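Long-range contacts in beta-1,4-mannanase (PDB 4OOZ), which hydrolyses the beta-1,4-mannosidic linkages inside mannans, galactomannans and glucomannans, releasing mostly short manno-oligosaccharides such as mannobiose and mannotriose: residues I310-S315 against L339-N344; V42-R47 against A80-H85; G286-N291 against Q319-Q324. All coordinates share one frame; numbering follows the deposited sequence.

Contact 1: residues I310-S315 against L339-N344; sequences IGEFAS and LTWQFN. With BMA (beta-D-mannopyranose), chain G.
Leu339 N gives a hydrogen bond to Ile310 O at 2.9 Å, with an N-H...O angle of 161°, the one well-formed bond across this contact between the loosely paired parallel strands 308-313 and 337-340. Further along, Phe313 N reaches Leu339 O in a weaker, bent bond, and Trp341 N bonds to Phe313 O at a modelled length too short to be relied upon. The pairing delivers Glu312, by similarity the nucleophile, to the same place as Trp341, an experimentally established substrate-binding residue. The carboxylate has several polar partners: OE2 forms a salt bridge with Arg81 NH1, and OE1 takes a hydrogen bond with Tyr282 OH. The mannose sugar adds a weak bond from its O1 to Glu312 OE2 at 2.8 Å.

Glu312 and Trp341 run side by side in the same direction, their carboxylate and ring planes 35° apart. Glu312 CG lies 3.5 Å from Trp341 CE3, while OE1 hangs over the indole near its rim. The sugar shares that face, its ring oxygen O5 being 3.1 Å from Trp341 CZ2; CB of Gln342 lies on the opposite face. CG of Trp341 stands anti to the backbone N (chi1 174°), which carries the indole alongside Glu312.

Packing takes over behind the site. Thr340 CA sits over one face of the Phe313 ring, 4.1 Å from its centroid, a CH-pi contact, and Thr340 CG2 approaches Phe313 CZ at 3.4 Å. Leu339 CD1 rests against Gly311 CA at 3.8 Å, and Ile323 and Leu326 of helix 323-332 add to the cover of Phe313. With a sugar hydroxyl at the carboxylate and an indole face beneath the sugar's ring oxygen, the chemistry is consistent with Trp341 holding a mannose unit where Glu312 could act on it.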
# COMPACT_ATOMS: atom_id res chain seq x y z
N ILE A 310 -4.49 6.37 5.54
CA ILE A 310 -5.18 6.87 4.36
C ILE A 310 -4.17 6.98 3.22
O ILE A 310 -3.67 8.07 2.93
CB ILE A 310 -5.85 8.24 4.59
CG1 ILE A 310 -6.76 8.20 5.81
CG2 ILE A 310 -6.64 8.67 3.35
CD1 ILE A 310 -7.57 9.47 6.02
N GLY A 311 -3.84 5.85 2.62
CA GLY A 311 -3.07 5.87 1.39
C GLY A 311 -3.99 6.43 0.34
O GLY A 311 -5.18 6.12 0.32
N GLU A 312 -3.45 7.30 -0.51
CA GLU A 312 -4.20 7.90 -1.62
C GLU A 312 -5.33 8.84 -1.21
O GLU A 312 -6.37 8.43 -0.72
CB GLU A 312 -4.78 6.80 -2.52
CG GLU A 312 -3.73 5.90 -3.12
CD GLU A 312 -4.25 5.13 -4.31
OE1 GLU A 312 -5.27 5.55 -4.89
OE2 GLU A 312 -3.62 4.10 -4.67
N PHE A 313 -5.08 10.13 -1.44
CA PHE A 313 -6.13 11.14 -1.45
C PHE A 313 -5.60 12.29 -2.30
O PHE A 313 -4.39 12.43 -2.46
CB PHE A 313 -6.50 11.61 -0.04
CG PHE A 313 -5.43 12.44 0.63
CD1 PHE A 313 -5.45 13.82 0.54
CD2 PHE A 313 -4.43 11.83 1.37
CE1 PHE A 313 -4.48 14.58 1.16
CE2 PHE A 313 -3.46 12.59 1.99
CZ PHE A 313 -3.48 13.96 1.89
N ALA A 314 -6.49 13.10 -2.85
CA ALA A 314 -6.05 14.22 -3.67
C ALA A 314 -6.89 15.46 -3.39
O ALA A 314 -8.12 15.39 -3.39
CB ALA A 314 -6.10 13.86 -5.14
N SER A 315 -6.22 16.59 -3.18
CA SER A 315 -6.91 17.84 -2.89
C SER A 315 -7.57 18.40 -4.14
O SER A 315 -8.02 19.55 -4.16
CB SER A 315 -5.94 18.87 -2.31
OG SER A 315 -5.04 19.34 -3.29
N LEU A 339 -1.43 9.84 2.53
CA LEU A 339 -0.61 9.89 1.33
C LEU A 339 -1.35 10.53 0.18
O LEU A 339 -2.33 10.01 -0.31
CB LEU A 339 -0.17 8.48 0.92
CG LEU A 339 0.65 7.69 1.93
CD1 LEU A 339 0.73 6.24 1.50
CD2 LEU A 339 2.04 8.28 2.07
N THR A 340 -0.87 11.69 -0.25
CA THR A 340 -1.47 12.37 -1.39
C THR A 340 -1.33 11.55 -2.67
O THR A 340 -0.35 10.83 -2.85
CB THR A 340 -0.82 13.70 -1.59
OG1 THR A 340 0.55 13.57 -1.23
CG2 THR A 340 -1.47 14.73 -0.72
N TRP A 341 -2.29 11.67 -3.57
CA TRP A 341 -2.23 10.81 -4.73
C TRP A 341 -1.35 11.36 -5.84
O TRP A 341 -1.46 12.51 -6.26
CB TRP A 341 -3.60 10.51 -5.29
CG TRP A 341 -3.45 9.74 -6.56
CD1 TRP A 341 -3.79 10.17 -7.81
CD2 TRP A 341 -2.84 8.45 -6.73
NE1 TRP A 341 -3.46 9.21 -8.74
CE2 TRP A 341 -2.87 8.15 -8.10
CE3 TRP A 341 -2.28 7.52 -5.85
CZ2 TRP A 341 -2.37 6.95 -8.62
CZ3 TRP A 341 -1.78 6.33 -6.36
CH2 TRP A 341 -1.83 6.06 -7.74
N GLN A 342 -0.49 10.45 -6.30
CA GLN A 342 0.60 10.62 -7.25
C GLN A 342 1.32 11.95 -7.40
O GLN A 342 0.78 12.97 -7.83
CB GLN A 342 0.14 10.15 -8.62
CG GLN A 342 0.94 8.94 -8.98
CD GLN A 342 0.56 8.26 -10.24
OE1 GLN A 342 -0.57 8.33 -10.69
NE2 GLN A 342 1.53 7.56 -10.82
N PHE A 343 2.61 11.82 -7.11
CA PHE A 343 3.62 12.86 -7.13
C PHE A 343 4.09 13.24 -8.54
O PHE A 343 4.70 14.29 -8.73
CB PHE A 343 4.82 12.39 -6.30
CG PHE A 343 5.73 13.49 -5.83
CD1 PHE A 343 5.34 14.36 -4.82
CD2 PHE A 343 7.00 13.63 -6.37
CE1 PHE A 343 6.18 15.35 -4.38
CE2 PHE A 343 7.85 14.63 -5.93
CZ PHE A 343 7.44 15.49 -4.94
N ASN A 344 3.81 12.38 -9.52
CA ASN A 344 4.24 12.67 -10.89
C ASN A 344 3.26 13.57 -11.62
O ASN A 344 3.48 13.92 -12.78
CB ASN A 344 4.47 11.37 -11.68
CG ASN A 344 3.20 10.57 -11.91
OD1 ASN A 344 2.10 11.11 -12.04
ND2 ASN A 344 3.36 9.26 -12.00
C1 BMA G . -5.05 4.11 -8.46
C2 BMA G . -6.41 3.60 -8.08
C3 BMA G . -7.40 3.97 -9.15
C4 BMA G . -7.38 5.48 -9.41
C5 BMA G . -5.95 6.02 -9.60
C6 BMA G . -5.92 7.53 -9.52
O1 BMA G . -4.20 3.79 -7.40
O2 BMA G . -6.84 4.27 -6.91
O3 BMA G . -8.72 3.56 -8.80
O4 BMA G . -8.14 5.77 -10.58
O5 BMA G . -5.09 5.51 -8.56
O6 BMA G . -7.25 8.03 -9.66

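Contact 2: residues V42-R47 against A80-H85; sequences VNFAWR and ARVWVH. With BMA (beta-D-mannopyranose), chain G.
Next to the substrate site, Asn43 pairs with Arg81 in the parallel strands 35-45 and 79-86 of a beta-alpha-beta crossover made through helix 58-74. Val42 likewise faces Ala80, but Ala45 matches Val82: the register slips by one, a beta bulge. Its evidence is Arg81 O, which takes Ala45 N at 2.9 Å and Phe44 N in a weak bond. Pairing resumes with Trp83 N donating to Ala45 O at 3.0 Å.

On the face of Asn43 and Arg81, Arg81 NH1 gives a hydrogen bond to Asn43 OD1 at 2.9 Å, the oxygen lying near the guanidinium plane although the amide is turned 84° to it. The arginine chain runs extended from a CG anti to the backbone N (chi1 -174°), bringing its head alongside Asn43 and up to a salt bridge with Glu177, so Asn43 probably helps to position the group that also reaches Glu312. Trp83 NE1 lies over one face of that guanidinium, near its rim.

The face of Val42 and Ala80 is apolar: Ala80 CB lies over one face of the Phe44 ring, 3.8 Å from its centroid. Val82 CG1 meets Phe44 CD2 at 3.4 Å. Toward the C-terminal ends of the strands, the edge of Trp46 points at the face of Trp83, six-membered ring centroids 5.2 Å apart and planes at 60°. Trp83, which binds substrate, presents its own edge to the sugar, CZ2 being 3.2 Å from mannose O1. With Trp83 cut back to an alanine, the edge of Trp46 is likely to lose its aromatic face, and a gap would probably open beside mannose O1 and the Arg81 guanidinium. Binding residues clustered at the C-terminal ends of parallel strands are the hallmark of the (beta/alpha)8 barrel of glycosyl hydrolase family 5.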
# COMPACT_ATOMS: atom_id res chain seq x y z
N VAL A 42 3.65 11.09 0.07
CA VAL A 42 2.97 11.05 -1.22
C VAL A 42 3.00 9.66 -1.83
O VAL A 42 3.77 8.79 -1.43
CB VAL A 42 3.62 12.01 -2.23
CG1 VAL A 42 3.68 13.41 -1.67
CG2 VAL A 42 5.01 11.53 -2.60
N ASN A 43 2.14 9.46 -2.82
CA ASN A 43 2.32 8.36 -3.75
C ASN A 43 3.25 8.82 -4.86
O ASN A 43 2.96 9.80 -5.54
CB ASN A 43 0.99 7.90 -4.33
CG ASN A 43 0.24 6.96 -3.40
OD1 ASN A 43 0.32 5.74 -3.54
ND2 ASN A 43 -0.50 7.53 -2.46
N PHE A 44 4.39 8.16 -5.02
CA PHE A 44 5.09 8.25 -6.29
C PHE A 44 4.17 7.53 -7.24
O PHE A 44 3.83 8.01 -8.32
CB PHE A 44 6.46 7.58 -6.29
CG PHE A 44 7.50 8.29 -5.47
CD1 PHE A 44 7.22 9.48 -4.83
CD2 PHE A 44 8.77 7.75 -5.36
CE1 PHE A 44 8.19 10.12 -4.07
CE2 PHE A 44 9.74 8.38 -4.61
CZ PHE A 44 9.45 9.56 -3.96
N ALA A 45 3.74 6.37 -6.75
CA ALA A 45 3.11 5.31 -7.53
C ALA A 45 4.06 4.83 -8.62
O ALA A 45 4.35 3.64 -8.70
CB ALA A 45 1.80 5.77 -8.09
N TRP A 46 4.55 5.74 -9.46
CA TRP A 46 5.55 5.40 -10.47
C TRP A 46 6.19 6.60 -11.16
O TRP A 46 5.71 7.73 -11.07
CB TRP A 46 4.93 4.50 -11.54
CG TRP A 46 3.78 5.10 -12.28
CD1 TRP A 46 3.84 5.93 -13.36
CD2 TRP A 46 2.39 4.91 -12.01
NE1 TRP A 46 2.58 6.27 -13.77
CE2 TRP A 46 1.67 5.65 -12.96
CE3 TRP A 46 1.68 4.17 -11.05
CZ2 TRP A 46 0.27 5.69 -12.97
CZ3 TRP A 46 0.30 4.21 -11.06
CH2 TRP A 46 -0.39 4.97 -12.02
N ARG A 47 7.30 6.33 -11.83
CA ARG A 47 7.89 7.24 -12.81
C ARG A 47 7.54 6.70 -14.20
O ARG A 47 7.03 7.43 -15.05
CB ARG A 47 9.40 7.34 -12.62
CG ARG A 47 10.15 7.87 -13.83
CD ARG A 47 9.95 9.36 -14.04
NE ARG A 47 10.81 9.87 -15.09
CZ ARG A 47 10.92 11.16 -15.41
NH1 ARG A 47 10.21 12.07 -14.75
NH2 ARG A 47 11.73 11.54 -16.39
N ALA A 80 7.00 7.35 1.09
CA ALA A 80 6.63 7.32 -0.32
C ALA A 80 6.07 5.95 -0.68
O ALA A 80 6.64 4.92 -0.33
CB ALA A 80 7.82 7.66 -1.19
N ARG A 81 4.93 5.94 -1.36
CA ARG A 81 4.31 4.70 -1.79
C ARG A 81 4.64 4.43 -3.26
O ARG A 81 4.24 5.19 -4.14
CB ARG A 81 2.79 4.75 -1.58
CG ARG A 81 2.06 3.45 -1.87
CD ARG A 81 0.64 3.51 -1.34
NE ARG A 81 -0.15 2.33 -1.68
CZ ARG A 81 -1.10 2.32 -2.61
NH1 ARG A 81 -1.36 3.41 -3.31
NH2 ARG A 81 -1.78 1.20 -2.85
N VAL A 82 5.36 3.34 -3.51
CA VAL A 82 5.83 3.03 -4.86
C VAL A 82 5.37 1.65 -5.34
O VAL A 82 5.50 0.66 -4.63
CB VAL A 82 7.37 3.11 -4.93
CG1 VAL A 82 7.82 4.55 -4.86
CG2 VAL A 82 7.99 2.32 -3.80
N TRP A 83 4.84 1.60 -6.55
CA TRP A 83 4.37 0.35 -7.14
C TRP A 83 5.52 -0.42 -7.80
O TRP A 83 6.50 0.18 -8.25
CB TRP A 83 3.25 0.60 -8.16
CG TRP A 83 1.99 1.16 -7.56
CD1 TRP A 83 1.85 1.69 -6.31
CD2 TRP A 83 0.70 1.24 -8.18
NE1 TRP A 83 0.55 2.09 -6.11
CE2 TRP A 83 -0.17 1.82 -7.24
CE3 TRP A 83 0.21 0.87 -9.43
CZ2 TRP A 83 -1.52 2.05 -7.52
CZ3 TRP A 83 -1.13 1.09 -9.71
CH2 TRP A 83 -1.98 1.68 -8.76
N VAL A 84 5.41 -1.74 -7.84
CA VAL A 84 6.49 -2.58 -8.34
C VAL A 84 6.06 -3.44 -9.54
O VAL A 84 6.29 -3.07 -10.69
CB VAL A 84 7.05 -3.49 -7.24
CG1 VAL A 84 8.25 -4.28 -7.74
CG2 VAL A 84 7.44 -2.67 -6.03
N HIS A 85 5.44 -4.58 -9.27
CA HIS A 85 5.04 -5.50 -10.32
C HIS A 85 3.98 -4.89 -11.24
O HIS A 85 4.05 -5.02 -12.46
CB HIS A 85 4.50 -6.82 -9.74
CG HIS A 85 5.50 -7.55 -8.89
ND1 HIS A 85 6.84 -7.30 -8.95
CD2 HIS A 85 5.32 -8.53 -7.97
CE1 HIS A 85 7.47 -8.10 -8.10
NE2 HIS A 85 6.57 -8.85 -7.50
C1 BMA G . -5.05 4.11 -8.46
C2 BMA G . -6.41 3.60 -8.08
C3 BMA G . -7.40 3.97 -9.15
C4 BMA G . -7.38 5.48 -9.41
C5 BMA G . -5.95 6.02 -9.60
C6 BMA G . -5.92 7.53 -9.52
O1 BMA G . -4.20 3.79 -7.40
O2 BMA G . -6.84 4.27 -6.91
O3 BMA G . -8.72 3.56 -8.80
O4 BMA G . -8.14 5.77 -10.58
O5 BMA G . -5.09 5.51 -8.56
O6 BMA G . -7.25 8.03 -9.66

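Contact 3: residues G286-N291 against Q319-Q324; sequences GKWNQN and QNEGIQ
Trp288 and Gln319 share the one hydrogen bond across this contact: Trp288 N donates to Gln319 OE1 at 3.1 Å, nearly straight at 164°, and meets a lone pair in the carbonyl plane. The glutamine chain runs extended beyond CG (chi2 -169°), which carries its amide across to the backbone of the other loop. Within 319-324, Gln319 N also bonds weakly to Glu321 OE1.

Both segments belong to loops that follow strands of the barrel, 277-278 and 308-313; the second loop leads into helix 323-332, with Gly322 at the N-cap position.

Van der Waals contact accounts for the rest. Gln319 lies obliquely across the indole of Trp288, amide and ring planes 31° apart, with its CG 3.3 Å from Trp288 CD1 and its backbone N over one ring face. The same CG touches Gly286 O at 3.1 Å, and Lys287 CD stands 4.0 Å from Gln319 OE1. At the indole edge the carboxylate of Glu321 is modelled implausibly near Trp288 NE1, so any bond there is doubtful. Trp288 is buried further by Phe294, Thr281 and Leu326.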
# COMPACT_ATOMS: atom_id res chain seq x y z
N GLY A 286 -17.30 16.02 -6.37
CA GLY A 286 -16.94 17.02 -5.38
C GLY A 286 -17.66 16.75 -4.07
O GLY A 286 -17.68 17.59 -3.17
N LYS A 287 -18.26 15.57 -3.98
CA LYS A 287 -18.94 15.13 -2.77
C LYS A 287 -18.25 13.92 -2.19
O LYS A 287 -18.07 12.91 -2.87
CB LYS A 287 -20.40 14.81 -3.07
CG LYS A 287 -21.35 16.00 -2.94
CD LYS A 287 -20.67 17.17 -2.25
CE LYS A 287 -21.68 18.15 -1.68
NZ LYS A 287 -20.99 19.34 -1.11
N TRP A 288 -17.84 14.01 -0.92
CA TRP A 288 -17.33 12.85 -0.22
C TRP A 288 -18.39 11.77 -0.20
O TRP A 288 -19.58 12.06 -0.26
CB TRP A 288 -16.94 13.19 1.22
CG TRP A 288 -15.70 14.01 1.39
CD1 TRP A 288 -15.61 15.22 2.01
CD2 TRP A 288 -14.38 13.69 0.94
NE1 TRP A 288 -14.31 15.67 1.98
CE2 TRP A 288 -13.54 14.75 1.32
CE3 TRP A 288 -13.83 12.61 0.24
CZ2 TRP A 288 -12.18 14.76 1.04
CZ3 TRP A 288 -12.48 12.62 -0.04
CH2 TRP A 288 -11.67 13.69 0.35
N ASN A 289 -17.96 10.52 -0.12
CA ASN A 289 -18.87 9.48 0.31
C ASN A 289 -19.25 9.86 1.72
O ASN A 289 -18.42 10.36 2.48
CB ASN A 289 -18.22 8.10 0.24
CG ASN A 289 -18.11 7.58 -1.19
OD1 ASN A 289 -18.19 8.34 -2.15
ND2 ASN A 289 -17.93 6.27 -1.32
N GLN A 290 -20.52 9.65 2.07
CA GLN A 290 -21.06 10.12 3.34
C GLN A 290 -20.23 9.70 4.55
O GLN A 290 -20.14 10.43 5.54
CB GLN A 290 -22.50 9.61 3.50
CG GLN A 290 -23.21 10.08 4.75
CD GLN A 290 -24.69 10.26 4.53
OE1 GLN A 290 -25.22 9.90 3.48
NE2 GLN A 290 -25.38 10.81 5.53
N ASN A 291 -19.59 8.54 4.45
CA ASN A 291 -18.83 7.98 5.56
C ASN A 291 -17.34 7.92 5.24
O ASN A 291 -16.59 7.18 5.88
CB ASN A 291 -19.37 6.60 5.90
CG ASN A 291 -20.87 6.59 6.14
OD1 ASN A 291 -21.59 7.44 5.64
ND2 ASN A 291 -21.34 5.61 6.89
N GLN A 319 -13.43 17.80 -1.18
CA GLN A 319 -14.52 18.78 -1.12
C GLN A 319 -13.96 20.19 -1.02
O GLN A 319 -14.67 21.12 -0.65
CB GLN A 319 -15.45 18.49 0.05
CG GLN A 319 -16.54 17.50 -0.26
CD GLN A 319 -17.60 17.42 0.82
OE1 GLN A 319 -18.34 16.45 0.91
NE2 GLN A 319 -17.67 18.46 1.65
N ASN A 320 -12.67 20.32 -1.35
CA ASN A 320 -11.94 21.58 -1.35
C ASN A 320 -11.72 22.14 0.06
O ASN A 320 -11.81 23.34 0.28
CB ASN A 320 -12.66 22.62 -2.22
CG ASN A 320 -11.70 23.64 -2.81
OD1 ASN A 320 -11.11 23.41 -3.87
ND2 ASN A 320 -11.56 24.78 -2.14
N GLU A 321 -11.42 21.24 0.99
CA GLU A 321 -11.12 21.63 2.37
C GLU A 321 -9.77 22.34 2.46
O GLU A 321 -9.50 23.05 3.42
CB GLU A 321 -11.13 20.41 3.29
CG GLU A 321 -12.43 19.62 3.29
CD GLU A 321 -12.56 18.69 2.10
OE1 GLU A 321 -11.99 18.99 1.03
OE2 GLU A 321 -13.24 17.65 2.24
N GLY A 322 -8.93 22.13 1.45
CA GLY A 322 -7.57 22.60 1.49
C GLY A 322 -6.65 21.43 1.73
O GLY A 322 -6.97 20.53 2.50
N ILE A 323 -5.50 21.42 1.07
CA ILE A 323 -4.59 20.28 1.14
C ILE A 323 -3.97 20.14 2.54
O ILE A 323 -3.98 19.05 3.14
CB ILE A 323 -3.48 20.40 0.05
CG1 ILE A 323 -2.48 19.25 0.17
CG2 ILE A 323 -2.80 21.77 0.08
CD1 ILE A 323 -3.03 17.94 -0.31
N GLN A 324 -3.47 21.26 3.07
CA GLN A 324 -2.88 21.27 4.40
C GLN A 324 -3.94 20.97 5.45
O GLN A 324 -3.64 20.41 6.51
CB GLN A 324 -2.23 22.62 4.69
CG GLN A 324 -0.95 22.86 3.90
CD GLN A 324 -0.13 24.00 4.46
OE1 GLN A 324 -0.68 24.95 5.02
NE2 GLN A 324 1.18 23.91 4.33

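Contact 2 closes before the other two open, whereas contacts 1 and 3 alternate along the chain. Contacts 1 and 2, centres 10 Å apart, lie in one sheet, where strands 337-340 and 35-45 are neighbours and thus join the last part of the barrel to its first. They meet where Phe343 N probably bonds to Asn43 O, and both touch the same mannose, so the active site spans them. Contact 3 sits 13 Å from contact 1, centre to centre, nearer the surface; its helix 323-332 connects the two strands of contact 1, and Ile323 packs on Phe313, Thr340 and Ser315. From contact 2 it is 23 Å between centres, without touching.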